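Local coordinates for protein subtilase cytotoxin subunit A (Escherichia coli, PDB 2IY9) that cleaves the host endoplasmic reticulum chaperone BiP as the subtilase-type serine protease subunit of an AB5 toxin, which induces ER stress and eventual cell death, at residues Arg171-Leu176 / Arg291-Glu296; Ala200-Val205 / Gln212-Arg217; Asp74-Pro79 / Ser114-Pro119; Gly60-Glu65 / Ser99-Tyr104. One frame throughout, in Å; residues are numbered along the deposited sequence.

Contact 1: residues Arg171-Leu176 / Arg291-Glu296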
loop_
_atom_site.group_PDB
_atom_site.type_symbol
_atom_site.label_atom_id
_atom_site.label_comp_id
_atom_site.label_asym_id
_atom_site.label_seq_id
_atom_site.Cartn_x
_atom_site.Cartn_y
_atom_site.Cartn_z
ATOM N N ARG A 171 -17.518 -4.542 -6.721
ATOM C CA ARG A 171 -18.519 -4.406 -7.774
ATOM C C ARG A 171 -18.317 -3.152 -8.629
ATOM O O ARG A 171 -18.466 -3.201 -9.847
ATOM C CB ARG A 171 -19.921 -4.451 -7.184
ATOM C CG ARG A 171 -20.365 -5.865 -6.858
ATOM C CD ARG A 171 -21.822 -5.928 -6.432
ATOM N NE ARG A 171 -22.115 -5.109 -5.256
ATOM C CZ ARG A 171 -21.919 -5.484 -3.993
ATOM N NH1 ARG A 171 -21.394 -6.670 -3.700
ATOM N NH2 ARG A 171 -22.242 -4.658 -3.017
ATOM N N ASN A 172 -17.938 -2.051 -7.988
ATOM C CA ASN A 172 -17.671 -0.780 -8.673
ATOM C C ASN A 172 -16.501 -0.874 -9.645
ATOM O O ASN A 172 -16.477 -0.192 -10.667
ATOM C CB ASN A 172 -17.415 0.332 -7.646
ATOM C CG ASN A 172 -18.623 0.602 -6.754
ATOM O OD1 ASN A 172 -19.738 0.163 -7.046
ATOM N ND2 ASN A 172 -18.397 1.313 -5.653
ATOM N N ASN A 173 -15.524 -1.715 -9.299
ATOM C CA ASN A 173 -14.408 -2.028 -10.184
ATOM C C ASN A 173 -13.575 -0.799 -10.592
ATOM O O ASN A 173 -13.048 -0.725 -11.704
ATOM C CB ASN A 173 -14.926 -2.783 -11.422
ATOM C CG ASN A 173 -13.848 -3.609 -12.093
ATOM O OD1 ASN A 173 -12.781 -3.847 -11.518
ATOM N ND2 ASN A 173 -14.116 -4.044 -13.323
ATOM N N ASP A 174 -13.476 0.169 -9.687
ATOM C CA ASP A 174 -12.813 1.434 -10.003
ATOM C C ASP A 174 -11.560 1.689 -9.169
ATOM O O ASP A 174 -10.599 2.293 -9.655
ATOM C CB ASP A 174 -13.787 2.616 -9.911
ATOM C CG ASP A 174 -14.553 2.665 -8.588
ATOM O OD1 ASP A 174 -14.417 1.742 -7.746
ATOM O OD2 ASP A 174 -15.303 3.648 -8.397
ATOM N N ARG A 175 -11.558 1.221 -7.927
ATOM C CA ARG A 175 -10.452 1.541 -7.009
ATOM C C ARG A 175 -9.845 0.292 -6.387
ATOM O O ARG A 175 -10.501 -0.754 -6.300
ATOM C CB ARG A 175 -10.918 2.495 -5.905
ATOM C CG ARG A 175 -11.597 3.749 -6.429
ATOM C CD ARG A 175 -11.963 4.727 -5.304
ATOM N NE ARG A 175 -12.830 5.782 -5.819
ATOM C CZ ARG A 175 -12.397 6.880 -6.435
ATOM N NH1 ARG A 175 -11.100 7.096 -6.599
ATOM N NH2 ARG A 175 -13.272 7.778 -6.868
ATOM N N LEU A 176 -8.589 0.425 -5.952
ATOM C CA LEU A 176 -7.863 -0.648 -5.309
ATOM C C LEU A 176 -7.383 -0.249 -3.934
ATOM O O LEU A 176 -6.959 0.886 -3.723
ATOM C CB LEU A 176 -6.648 -1.062 -6.134
ATOM C CG LEU A 176 -6.973 -1.800 -7.430
ATOM C CD1 LEU A 176 -5.711 -1.914 -8.238
ATOM C CD2 LEU A 176 -7.637 -3.180 -7.142
ATOM N N ARG A 291 -8.263 5.500 -16.277
ATOM C CA ARG A 291 -9.618 4.985 -16.446
ATOM C C ARG A 291 -9.688 3.462 -16.517
ATOM O O ARG A 291 -10.772 2.919 -16.728
ATOM C CB ARG A 291 -10.267 5.561 -17.705
ATOM C CG ARG A 291 -10.396 7.072 -17.723
ATOM C CD ARG A 291 -11.040 7.548 -19.017
ATOM N NE ARG A 291 -10.113 7.528 -20.153
ATOM C CZ ARG A 291 -10.014 6.545 -21.053
ATOM N NH1 ARG A 291 -10.785 5.463 -20.976
ATOM N NH2 ARG A 291 -9.138 6.646 -22.046
ATOM N N ALA A 292 -8.555 2.773 -16.360
ATOM C CA ALA A 292 -8.555 1.301 -16.367
ATOM C C ALA A 292 -9.322 0.766 -15.165
ATOM O O ALA A 292 -9.468 1.461 -14.153
ATOM C CB ALA A 292 -7.146 0.748 -16.373
ATOM N N THR A 293 -9.827 -0.457 -15.286
ATOM C CA THR A 293 -10.581 -1.057 -14.200
ATOM C C THR A 293 -9.612 -1.479 -13.111
ATOM O O THR A 293 -8.431 -1.757 -13.387
ATOM C CB THR A 293 -11.407 -2.278 -14.661
ATOM O OG1 THR A 293 -10.532 -3.321 -15.103
ATOM C CG2 THR A 293 -12.373 -1.895 -15.784
ATOM N N ALA A 294 -10.114 -1.516 -11.878
ATOM C CA ALA A 294 -9.390 -2.077 -10.741
ATOM C C ALA A 294 -8.941 -3.504 -11.049
ATOM O O ALA A 294 -7.799 -3.875 -10.770
ATOM C CB ALA A 294 -10.266 -2.064 -9.511
ATOM N N THR A 295 -9.834 -4.289 -11.654
ATOM C CA THR A 295 -9.518 -5.678 -11.992
ATOM C C THR A 295 -8.297 -5.771 -12.913
ATOM O O THR A 295 -7.400 -6.589 -12.674
ATOM C CB THR A 295 -10.739 -6.427 -12.585
ATOM O OG1 THR A 295 -11.793 -6.459 -11.611
ATOM C CG2 THR A 295 -10.370 -7.872 -12.947
ATOM N N GLU A 296 -8.244 -4.923 -13.939
ATOM C CA GLU A 296 -7.115 -4.937 -14.878
ATOM C C GLU A 296 -5.786 -4.544 -14.215
ATOM O O GLU A 296 -4.764 -5.184 -14.452
ATOM C CB GLU A 296 -7.374 -4.065 -16.116
ATOM C CG GLU A 296 -6.273 -4.230 -17.189
ATOM C CD GLU A 296 -6.265 -3.157 -18.273
ATOM O OE1 GLU A 296 -7.230 -2.357 -18.367
ATOM O OE2 GLU A 296 -5.272 -3.122 -19.045
#

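Contact 2: residues Ala200-Val205 / Gln212-Arg217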
loop_
_atom_site.group_PDB
_atom_site.type_symbol
_atom_site.label_atom_id
_atom_site.label_comp_id
_atom_site.label_asym_id
_atom_site.label_seq_id
_atom_site.Cartn_x
_atom_site.Cartn_y
_atom_site.Cartn_z
ATOM N N ALA A 200 -6.789 -6.195 5.139
ATOM C CA ALA A 200 -6.104 -7.383 4.605
ATOM C C ALA A 200 -6.874 -8.686 4.927
ATOM O O ALA A 200 -6.873 -9.622 4.128
ATOM C CB ALA A 200 -4.663 -7.463 5.104
ATOM N N ALA A 201 -7.561 -8.711 6.071
ATOM C CA ALA A 201 -8.280 -9.911 6.545
ATOM C C ALA A 201 -9.543 -10.242 5.731
ATOM O O ALA A 201 -10.131 -11.314 5.904
ATOM C CB ALA A 201 -8.632 -9.764 8.008
ATOM N N TYR A 202 -9.957 -9.319 4.858
ATOM C CA TYR A 202 -11.043 -9.579 3.930
ATOM C C TYR A 202 -10.740 -10.891 3.216
ATOM O O TYR A 202 -9.654 -11.069 2.640
ATOM C CB TYR A 202 -11.203 -8.422 2.936
ATOM C CG TYR A 202 -12.356 -8.568 1.955
ATOM C CD1 TYR A 202 -13.655 -8.846 2.401
ATOM C CD2 TYR A 202 -12.152 -8.398 0.585
ATOM C CE1 TYR A 202 -14.718 -8.973 1.495
ATOM C CE2 TYR A 202 -13.202 -8.521 -0.326
ATOM C CZ TYR A 202 -14.482 -8.812 0.143
ATOM O OH TYR A 202 -15.517 -8.932 -0.749
ATOM N N HIS A 203 -11.690 -11.821 3.296
ATOM C CA HIS A 203 -11.455 -13.199 2.842
ATOM C C HIS A 203 -12.666 -13.748 2.094
ATOM O O HIS A 203 -13.305 -14.704 2.551
ATOM C CB HIS A 203 -11.114 -14.082 4.043
ATOM C CG HIS A 203 -10.389 -15.345 3.690
ATOM N ND1 HIS A 203 -9.116 -15.353 3.163
ATOM C CD2 HIS A 203 -10.744 -16.644 3.831
ATOM C CE1 HIS A 203 -8.727 -16.601 2.972
ATOM N NE2 HIS A 203 -9.696 -17.405 3.370
ATOM N N PRO A 204 -12.967 -13.170 0.920
ATOM C CA PRO A 204 -14.199 -13.538 0.216
ATOM C C PRO A 204 -14.200 -15.012 -0.174
ATOM O O PRO A 204 -13.147 -15.572 -0.523
ATOM C CB PRO A 204 -14.175 -12.651 -1.036
ATOM C CG PRO A 204 -12.765 -12.206 -1.188
ATOM C CD PRO A 204 -12.178 -12.167 0.178
ATOM N N VAL A 205 -15.365 -15.643 -0.115
ATOM C CA VAL A 205 -15.435 -17.060 -0.479
ATOM C C VAL A 205 -16.242 -17.356 -1.741
ATOM O O VAL A 205 -16.059 -18.405 -2.350
ATOM C CB VAL A 205 -15.924 -17.943 0.689
ATOM C CG1 VAL A 205 -14.806 -18.088 1.735
ATOM C CG2 VAL A 205 -17.193 -17.370 1.306
ATOM N N GLN A 212 -13.805 -10.114 -8.148
ATOM C CA GLN A 212 -13.839 -8.636 -8.065
ATOM C C GLN A 212 -13.130 -8.021 -6.848
ATOM O O GLN A 212 -13.170 -6.799 -6.656
ATOM C CB GLN A 212 -15.273 -8.083 -8.159
ATOM C CG GLN A 212 -16.349 -9.096 -8.390
ATOM C CD GLN A 212 -17.740 -8.500 -8.332
ATOM O OE1 GLN A 212 -18.345 -8.191 -9.361
ATOM N NE2 GLN A 212 -18.275 -8.378 -7.126
ATOM N N ASP A 213 -12.492 -8.858 -6.033
ATOM C CA ASP A 213 -11.814 -8.411 -4.804
ATOM C C ASP A 213 -10.873 -7.205 -5.072
ATOM O O ASP A 213 -9.925 -7.332 -5.847
ATOM C CB ASP A 213 -11.055 -9.601 -4.197
ATOM C CG ASP A 213 -10.305 -9.264 -2.907
ATOM O OD1 ASP A 213 -10.480 -8.174 -2.321
ATOM O OD2 ASP A 213 -9.512 -10.127 -2.478
ATOM N N PRO A 214 -11.158 -6.039 -4.455
ATOM C CA PRO A 214 -10.372 -4.822 -4.684
ATOM C C PRO A 214 -9.161 -4.654 -3.745
ATOM O O PRO A 214 -8.447 -3.664 -3.851
ATOM C CB PRO A 214 -11.383 -3.723 -4.397
ATOM C CG PRO A 214 -12.181 -4.272 -3.259
ATOM C CD PRO A 214 -12.268 -5.780 -3.512
ATOM N N VAL A 215 -8.946 -5.614 -2.847
ATOM C CA VAL A 215 -7.827 -5.575 -1.892
ATOM C C VAL A 215 -6.607 -6.336 -2.449
ATOM O O VAL A 215 -6.744 -7.440 -2.959
ATOM C CB VAL A 215 -8.237 -6.166 -0.515
ATOM C CG1 VAL A 215 -7.078 -6.077 0.514
ATOM C CG2 VAL A 215 -9.487 -5.455 0.041
ATOM N N ILE A 216 -5.425 -5.727 -2.327
ATOM C CA ILE A 216 -4.152 -6.369 -2.624
ATOM C C ILE A 216 -3.364 -6.433 -1.316
ATOM O O ILE A 216 -3.002 -5.398 -0.747
ATOM C CB ILE A 216 -3.357 -5.608 -3.719
ATOM C CG1 ILE A 216 -4.137 -5.622 -5.040
ATOM C CG2 ILE A 216 -1.977 -6.246 -3.929
ATOM C CD1 ILE A 216 -3.565 -4.677 -6.095
ATOM N N ARG A 217 -3.159 -7.652 -0.828
ATOM C CA ARG A 217 -2.600 -7.907 0.508
ATOM C C ARG A 217 -1.106 -8.133 0.369
ATOM O O ARG A 217 -0.681 -9.021 -0.357
ATOM C CB ARG A 217 -3.246 -9.155 1.135
ATOM C CG ARG A 217 -4.760 -9.047 1.312
ATOM C CD ARG A 217 -5.461 -10.421 1.263
ATOM N NE ARG A 217 -6.912 -10.220 1.245
ATOM C CZ ARG A 217 -7.621 -10.036 0.139
ATOM N NH1 ARG A 217 -7.021 -10.076 -1.051
ATOM N NH2 ARG A 217 -8.932 -9.837 0.215
#

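Contact 3: residues Asp74-Pro79 / Ser114-Pro119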
loop_
_atom_site.group_PDB
_atom_site.type_symbol
_atom_site.label_atom_id
_atom_site.label_comp_id
_atom_site.label_asym_id
_atom_site.label_seq_id
_atom_site.Cartn_x
_atom_site.Cartn_y
_atom_site.Cartn_z
ATOM N N ASP A 74 -9.885 14.683 17.240
ATOM C CA ASP A 74 -9.385 16.052 17.384
ATOM C C ASP A 74 -9.686 16.942 16.165
ATOM O O ASP A 74 -9.390 18.139 16.180
ATOM C CB ASP A 74 -7.882 16.047 17.696
ATOM C CG ASP A 74 -7.026 15.466 16.552
ATOM O OD1 ASP A 74 -7.581 15.006 15.515
ATOM O OD2 ASP A 74 -5.789 15.472 16.706
ATOM N N GLY A 75 -10.272 16.356 15.122
ATOM C CA GLY A 75 -10.585 17.070 13.878
ATOM C C GLY A 75 -9.387 17.520 13.051
ATOM O O GLY A 75 -9.542 18.264 12.069
ATOM N N SER A 76 -8.198 17.047 13.423
ATOM C CA SER A 76 -6.952 17.480 12.785
ATOM C C SER A 76 -6.446 16.530 11.685
ATOM O O SER A 76 -6.429 15.312 11.874
ATOM C CB SER A 76 -5.859 17.669 13.832
ATOM O OG SER A 76 -4.643 18.064 13.227
ATOM N N PRO A 77 -6.028 17.096 10.535
ATOM C CA PRO A 77 -5.433 16.310 9.453
ATOM C C PRO A 77 -3.928 16.066 9.642
ATOM O O PRO A 77 -3.318 15.316 8.869
ATOM C CB PRO A 77 -5.662 17.199 8.237
ATOM C CG PRO A 77 -5.505 18.573 8.776
ATOM C CD PRO A 77 -6.122 18.525 10.170
ATOM N N PHE A 78 -3.342 16.692 10.667
ATOM C CA PHE A 78 -1.899 16.642 10.882
ATOM C C PHE A 78 -1.525 15.548 11.881
ATOM O O PHE A 78 -2.316 15.249 12.776
ATOM C CB PHE A 78 -1.392 17.998 11.389
ATOM C CG PHE A 78 -1.779 19.153 10.508
ATOM C CD1 PHE A 78 -1.210 19.303 9.243
ATOM C CD2 PHE A 78 -2.710 20.095 10.943
ATOM C CE1 PHE A 78 -1.566 20.376 8.420
ATOM C CE2 PHE A 78 -3.072 21.170 10.131
ATOM C CZ PHE A 78 -2.498 21.308 8.864
ATOM N N PRO A 79 -0.317 14.960 11.744
ATOM C CA PRO A 79 0.059 13.931 12.710
ATOM C C PRO A 79 0.369 14.539 14.079
ATOM O O PRO A 79 0.799 15.697 14.167
ATOM C CB PRO A 79 1.318 13.313 12.099
ATOM C CG PRO A 79 1.908 14.397 11.268
ATOM C CD PRO A 79 0.741 15.188 10.739
ATOM N N SER A 114 -3.833 12.740 2.050
ATOM C CA SER A 114 -3.696 12.213 3.398
ATOM C C SER A 114 -5.052 12.103 4.082
ATOM O O SER A 114 -5.825 13.067 4.128
ATOM C CB SER A 114 -2.759 13.071 4.230
ATOM O OG SER A 114 -2.610 12.513 5.519
ATOM N N ARG A 115 -5.347 10.912 4.589
ATOM C CA ARG A 115 -6.586 10.699 5.311
ATOM C C ARG A 115 -6.213 10.164 6.679
ATOM O O ARG A 115 -5.888 8.971 6.844
ATOM C CB ARG A 115 -7.516 9.768 4.523
ATOM C CG ARG A 115 -7.979 10.388 3.203
ATOM C CD ARG A 115 -8.813 9.463 2.336
ATOM N NE ARG A 115 -9.308 10.204 1.174
ATOM C CZ ARG A 115 -10.465 10.861 1.142
ATOM N NH1 ARG A 115 -11.264 10.862 2.208
ATOM N NH2 ARG A 115 -10.817 11.524 0.050
ATOM N N ARG A 116 -6.228 11.057 7.667
ATOM C CA ARG A 116 -5.754 10.681 8.994
ATOM C C ARG A 116 -6.835 9.920 9.755
ATOM O O ARG A 116 -7.926 10.446 9.961
ATOM C CB ARG A 116 -5.253 11.884 9.793
ATOM C CG ARG A 116 -4.646 11.446 11.133
ATOM C CD ARG A 116 -4.220 12.587 12.058
ATOM N NE ARG A 116 -4.308 12.102 13.440
ATOM C CZ ARG A 116 -4.448 12.858 14.529
ATOM N NH1 ARG A 116 -4.483 14.188 14.462
ATOM N NH2 ARG A 116 -4.543 12.265 15.708
ATOM N N VAL A 117 -6.522 8.692 10.177
ATOM C CA VAL A 117 -7.507 7.830 10.858
ATOM C C VAL A 117 -7.089 7.374 12.267
ATOM O O VAL A 117 -7.903 6.796 13.008
ATOM C CB VAL A 117 -7.878 6.589 9.999
ATOM C CG1 VAL A 117 -8.566 7.017 8.719
ATOM C CG2 VAL A 117 -6.645 5.742 9.696
ATOM N N ILE A 118 -5.818 7.623 12.600
ATOM C CA ILE A 118 -5.202 7.278 13.885
ATOM C C ILE A 118 -4.184 8.376 14.254
ATOM O O ILE A 118 -3.763 9.137 13.388
ATOM C CB ILE A 118 -4.510 5.873 13.862
ATOM C CG1 ILE A 118 -3.405 5.799 12.789
ATOM C CG2 ILE A 118 -5.551 4.745 13.703
ATOM C CD1 ILE A 118 -2.654 4.457 12.721
ATOM N N PRO A 119 -3.844 8.518 15.549
ATOM C CA PRO A 119 -4.473 7.861 16.685
ATOM C C PRO A 119 -5.802 8.550 16.995
ATOM O O PRO A 119 -6.135 9.576 16.377
ATOM C CB PRO A 119 -3.471 8.088 17.827
ATOM C CG PRO A 119 -2.794 9.355 17.485
ATOM C CD PRO A 119 -2.750 9.420 15.966
HETATM O O HOH W 1 -5.208 12.801 18.494
HETATM O O HOH W 2 -4.491 13.974 6.822
#

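Contact 4: residues Gly60-Glu65 / Ser99-Tyr104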
loop_
_atom_site.group_PDB
_atom_site.type_symbol
_atom_site.label_atom_id
_atom_site.label_comp_id
_atom_site.label_asym_id
_atom_site.label_seq_id
_atom_site.Cartn_x
_atom_site.Cartn_y
_atom_site.Cartn_z
ATOM N N GLY A 60 11.198 16.244 0.948
ATOM C CA GLY A 60 10.826 15.660 -0.351
ATOM C C GLY A 60 9.342 15.573 -0.672
ATOM O O GLY A 60 8.967 15.322 -1.822
ATOM N N LEU A 61 8.509 15.780 0.341
ATOM C CA LEU A 61 7.049 15.809 0.190
ATOM C C LEU A 61 6.480 17.233 0.128
ATOM O O LEU A 61 5.259 17.433 0.141
ATOM C CB LEU A 61 6.406 15.050 1.351
ATOM C CG LEU A 61 6.603 13.538 1.324
ATOM C CD1 LEU A 61 6.047 12.929 2.606
ATOM C CD2 LEU A 61 5.948 12.922 0.077
ATOM N N SER A 62 7.375 18.211 0.040
ATOM C CA SER A 62 7.011 19.624 0.089
ATOM C C SER A 62 6.005 20.052 -0.961
ATOM O O SER A 62 5.192 20.945 -0.711
ATOM C CB SER A 62 8.262 20.497 -0.011
ATOM O OG SER A 62 8.917 20.533 1.241
ATOM N N ASP A 63 6.082 19.430 -2.132
ATOM C CA ASP A 63 5.201 19.735 -3.259
ATOM C C ASP A 63 4.224 18.590 -3.590
ATOM O O ASP A 63 3.708 18.526 -4.706
ATOM C CB ASP A 63 6.053 20.047 -4.496
ATOM C CG ASP A 63 7.026 21.186 -4.262
ATOM O OD1 ASP A 63 6.635 22.170 -3.604
ATOM O OD2 ASP A 63 8.186 21.083 -4.719
ATOM N N SER A 64 3.976 17.703 -2.627
ATOM C CA SER A 64 3.230 16.468 -2.870
ATOM C C SER A 64 1.749 16.518 -2.490
ATOM O O SER A 64 0.991 15.603 -2.820
ATOM C CB SER A 64 3.893 15.295 -2.133
ATOM O OG SER A 64 5.205 15.058 -2.610
ATOM N N GLU A 65 1.329 17.566 -1.790
ATOM C CA GLU A 65 -0.036 17.581 -1.278
ATOM C C GLU A 65 -1.101 17.802 -2.346
ATOM O O GLU A 65 -1.070 18.794 -3.075
ATOM C CB GLU A 65 -0.208 18.584 -0.128
ATOM C CG GLU A 65 -1.634 18.578 0.461
ATOM C CD GLU A 65 -1.825 19.560 1.609
ATOM O OE1 GLU A 65 -0.822 20.003 2.196
ATOM O OE2 GLU A 65 -2.989 19.892 1.924
ATOM N N SER A 99 8.083 10.748 -2.449
ATOM C CA SER A 99 9.103 11.780 -2.154
ATOM C C SER A 99 9.945 12.154 -3.383
ATOM O O SER A 99 10.399 11.285 -4.119
ATOM C CB SER A 99 10.013 11.372 -0.987
ATOM O OG SER A 99 11.153 12.231 -0.928
ATOM N N ARG A 100 10.147 13.453 -3.589
ATOM C CA ARG A 100 10.821 13.959 -4.793
ATOM C C ARG A 100 12.312 14.191 -4.627
ATOM O O ARG A 100 13.030 14.393 -5.605
ATOM C CB ARG A 100 10.134 15.241 -5.269
ATOM C CG ARG A 100 8.702 14.962 -5.639
ATOM C CD ARG A 100 8.020 16.107 -6.363
ATOM N NE ARG A 100 6.671 15.678 -6.712
ATOM C CZ ARG A 100 5.782 16.409 -7.378
ATOM N NH1 ARG A 100 6.091 17.639 -7.790
ATOM N NH2 ARG A 100 4.579 15.901 -7.629
ATOM N N TYR A 101 12.764 14.195 -3.380
ATOM C CA TYR A 101 14.187 14.267 -3.067
ATOM C C TYR A 101 14.411 13.841 -1.628
ATOM O O TYR A 101 13.484 13.876 -0.811
ATOM C CB TYR A 101 14.756 15.679 -3.322
ATOM C CG TYR A 101 14.006 16.830 -2.671
ATOM C CD1 TYR A 101 14.266 17.218 -1.356
ATOM C CD2 TYR A 101 13.064 17.556 -3.394
ATOM C CE1 TYR A 101 13.573 18.300 -0.774
ATOM C CE2 TYR A 101 12.388 18.620 -2.833
ATOM C CZ TYR A 101 12.645 18.989 -1.536
ATOM O OH TYR A 101 11.951 20.056 -1.018
ATOM N N GLY A 102 15.642 13.445 -1.318
ATOM C CA GLY A 102 15.966 12.920 0.004
ATOM C C GLY A 102 15.630 11.454 -0.056
ATOM O O GLY A 102 16.424 10.649 -0.540
ATOM N N ILE A 103 14.433 11.109 0.384
ATOM C CA ILE A 103 13.883 9.781 0.108
ATOM C C ILE A 103 13.521 9.675 -1.385
ATOM O O ILE A 103 12.977 10.619 -1.966
ATOM C CB ILE A 103 12.647 9.503 1.008
ATOM C CG1 ILE A 103 13.040 9.554 2.493
ATOM C CG2 ILE A 103 11.977 8.163 0.687
ATOM C CD1 ILE A 103 14.237 8.655 2.859
ATOM N N TYR A 104 13.841 8.534 -1.994
ATOM C CA TYR A 104 13.490 8.278 -3.386
ATOM C C TYR A 104 12.140 7.590 -3.446
ATOM O O TYR A 104 12.040 6.375 -3.236
ATOM C CB TYR A 104 14.540 7.401 -4.073
ATOM C CG TYR A 104 15.881 8.074 -4.274
ATOM C CD1 TYR A 104 16.208 8.682 -5.492
ATOM C CD2 TYR A 104 16.822 8.110 -3.244
ATOM C CE1 TYR A 104 17.462 9.303 -5.679
ATOM C CE2 TYR A 104 18.063 8.728 -3.421
ATOM C CZ TYR A 104 18.373 9.315 -4.628
ATOM O OH TYR A 104 19.612 9.922 -4.769
HETATM O O HOH W 3 13.417 15.086 2.404
HETATM O O HOH W 4 8.561 19.339 -7.377
HETATM O O HOH W 5 10.269 21.712 -2.635
HETATM O O HOH W 6 5.332 13.675 -4.922
#

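Contact 1: residues Arg171-Leu176 / Arg291-Glu296
Polar bonds to a single residue, Asn-173, carry most of the join between the end of helix 160-172 and the start of helix 294-304. Asn-173 is the first residue to leave the helix, with positive phi (59°), and both its backbone and its side chain turn to the other segment. Its carbonyl O receives the N-H of Ala-294 at 3.0 Å along a nearly straight line, 167° at the hydrogen, although the donor stands above the carbonyl plane. With CG anti to the backbone N, the amide reaches Thr-295 and crosses its side chain at about a right angle. OD1 then accepts twice: from Thr-295 N in the carbonyl plane at 3.0 Å, and from Thr-295 OG1 above that plane at 2.8 Å. The amide nitrogen ND2 rests against Thr-293 CB at 3.5 Å. The apolar contact is Ala-294 CB on Leu-176 CD2 at 3.7 Å, where strand 176-180 begins; the same methyl also rests near Arg-175 O. Within 291-296, Thr-293 OG1 accepts from Glu-296 N at 3.0 Å. Nearby, Lys-145 NZ bonds to the carbonyls of both Asp-174 and Ala-292. Thr-293 is thus the N-cap of helix 294-304, and Asn-173 takes the first two N-H groups, those of Ala-294 and Thr-295: a helix N-terminus whose capping threonine is complemented by the carbonyl and side-chain oxygens of a residue from another segment.

Contact 2: residues Ala200-Val205 / Gln212-Arg217
The two segments run in roughly opposite directions, 149° apart end to end, with Ala-200 beside Arg-217 where the CA atoms come to 5.4 Å and with Pro-204 nearer Asp-213. Arg-217, on strand 215-221, spans the interval with a chain extended from CG to NE, and its guanidinium meets backbone oxygens at its edge. NE gives a bond to Ala-200 O at 2.9 Å, in the carbonyl plane and on a lone pair. NH2 reaches Tyr-202 O at 2.8 Å from above that carbonyl's plane, and a weak bond from NE shares the same oxygen. The far end of the guanidinium grips Asp-213 end-on: NH1 and NH2 both converge on the syn lone pair of OD2, NH2 at 2.8 Å. Asp-213 OD1 is engaged from above the carboxylate plane by Val-215 N at 3.0 Å, an Asx turn which, with the arginine's grip on OD2, holds the acid's rotation. The Tyr-202 ring, its CG anti to the backbone N, meets this carboxylate tip to tip; OD1 lies at the ring edge, 3.4 Å from CD2, with the two planes 78° apart. Pro-204 CD sits over the centre of one ring face, and Val-215 CG2 touches CD2. Asp-248 makes a second salt bridge to Arg-217, through NH1. A buried cation shared between two carboxylates and two carbonyls should be well compensated, and this polar network, consistent with both groups staying charged, ties the loop before helix 207-211 to the central parallel sheet.

Contact 3: residues Asp74-Pro79 / Ser114-Pro119
Strand 111-116 of the parallel subtilase sheet, next to edge strand 65-70, sends one arginine out to the loop that follows that edge strand, and Arg-116 carries most of this contact. The ionic part is a salt bridge from its NH1 to Asp-74 OD2 at 2.9 Å, taken on the syn lone pair of the acid. Carboxylate and guanidinium planes stand 88° apart, and a single nitrogen makes the direct bond, Arg-116 NH2 lying farther from Asp-74 OD2 at 3.6 Å. Arg-116 gets there by a long reach, with CG anti to the backbone N (chi1 -175°) and the chain extended from CG to NE. NH1 also lies 2.9 Å from Phe-78 O, obliquely to the guanidinium plane.

Hydrogen bonds inside each segment set the two partners in place. Asp-74 OD1 accepts from Ser-76 N in an Asx turn and also bonds to Thr-72 OG1. Directly after it, Ser-76 OG accepts from Phe-78 N, an ST turn, and the loop is folded by the pair. On the other side, Arg-116 NE is tied to Ile-118 O at 3.0 Å, which orients the guanidinium plane. NH2 makes a weak bond to Pro-119 O, just past a cis peptide.

Water adds two further links. One molecule accepts from Arg-116 NH2 at 2.9 Å and gives a weak bond to Asp-74 OD2. The other joins the loop to the buried strand, where Ser-114 lies close to Asp-52, the probable charge-relay aspartate: it stands 2.7 Å from Pro-77 O and 2.7 Å from Ser-114 OG.

Contact 4: residues Gly60-Glu65 / Ser99-Tyr104
Gly-60 CA sits over one face of the Tyr-101 ring, 3.8 Å from the ring centroid and only 9° off the normal, a CH-pi contact over the middle of the face. The crowded first torsion of Tyr-101 (chi1 52°), with CG between the backbone N and the carbonyl carbon, folds the ring back over the glycine. The same CA is hemmed in by Tyr-101 O at 3.2 Å and by Ser-99 OG at 3.5 Å, and a CB there would collide with both oxygens. Beside this CH-pi contact the backbones join directly: Arg-100 N donates to Gly-60 O at 2.8 Å along an almost straight line of 170°. Arg-100 then runs out extended along the type I turn 61-64, setting one guanidinium face over Asp-63 O. Its charged end and that of Asp-63 are not in contact, NH1 and OD2 being 5.1 Å apart, and one water bridges them. A second water links Asp-63 OD2 to Tyr-101 OH, and a third joins Arg-100 NE to Ser-64 OG. Deeper in, Leu-61 CD2 approaches Ser-99 N while its side chain also packs on helix 84-98. The contact thus joins the loop before strand 65-70 to the one leaving helix 84-98. With its ionic groups separated by solvent, any attraction between Asp-63 and Arg-100 is probably screened, so the direct hold rests on one backbone bond and a close-packed glycine.

Contact 2 is the buried one, and there charge is paired directly and backbone oxygens are satisfied by a guanidinium; contacts 1, 3 and 4 are only partly buried. Contacts 1 and 2 touch, Leu-176 and Arg-175 packing on Pro-214 where neighbouring strands 176-180 and 215-221 begin, and contact 2 nests along the chain inside the loop contact 1 closes. Contacts 2 and 3 reach the same parallel sheet at well-separated strands, each through an arginine, but in contact 3 water takes a share. Contacts 3 and 4 interleave along the chain around helix 84-98, without touching. Contact 4 relies on water between its charges, whereas contact 1 uses neutral amide and hydroxyl groups at a helix start.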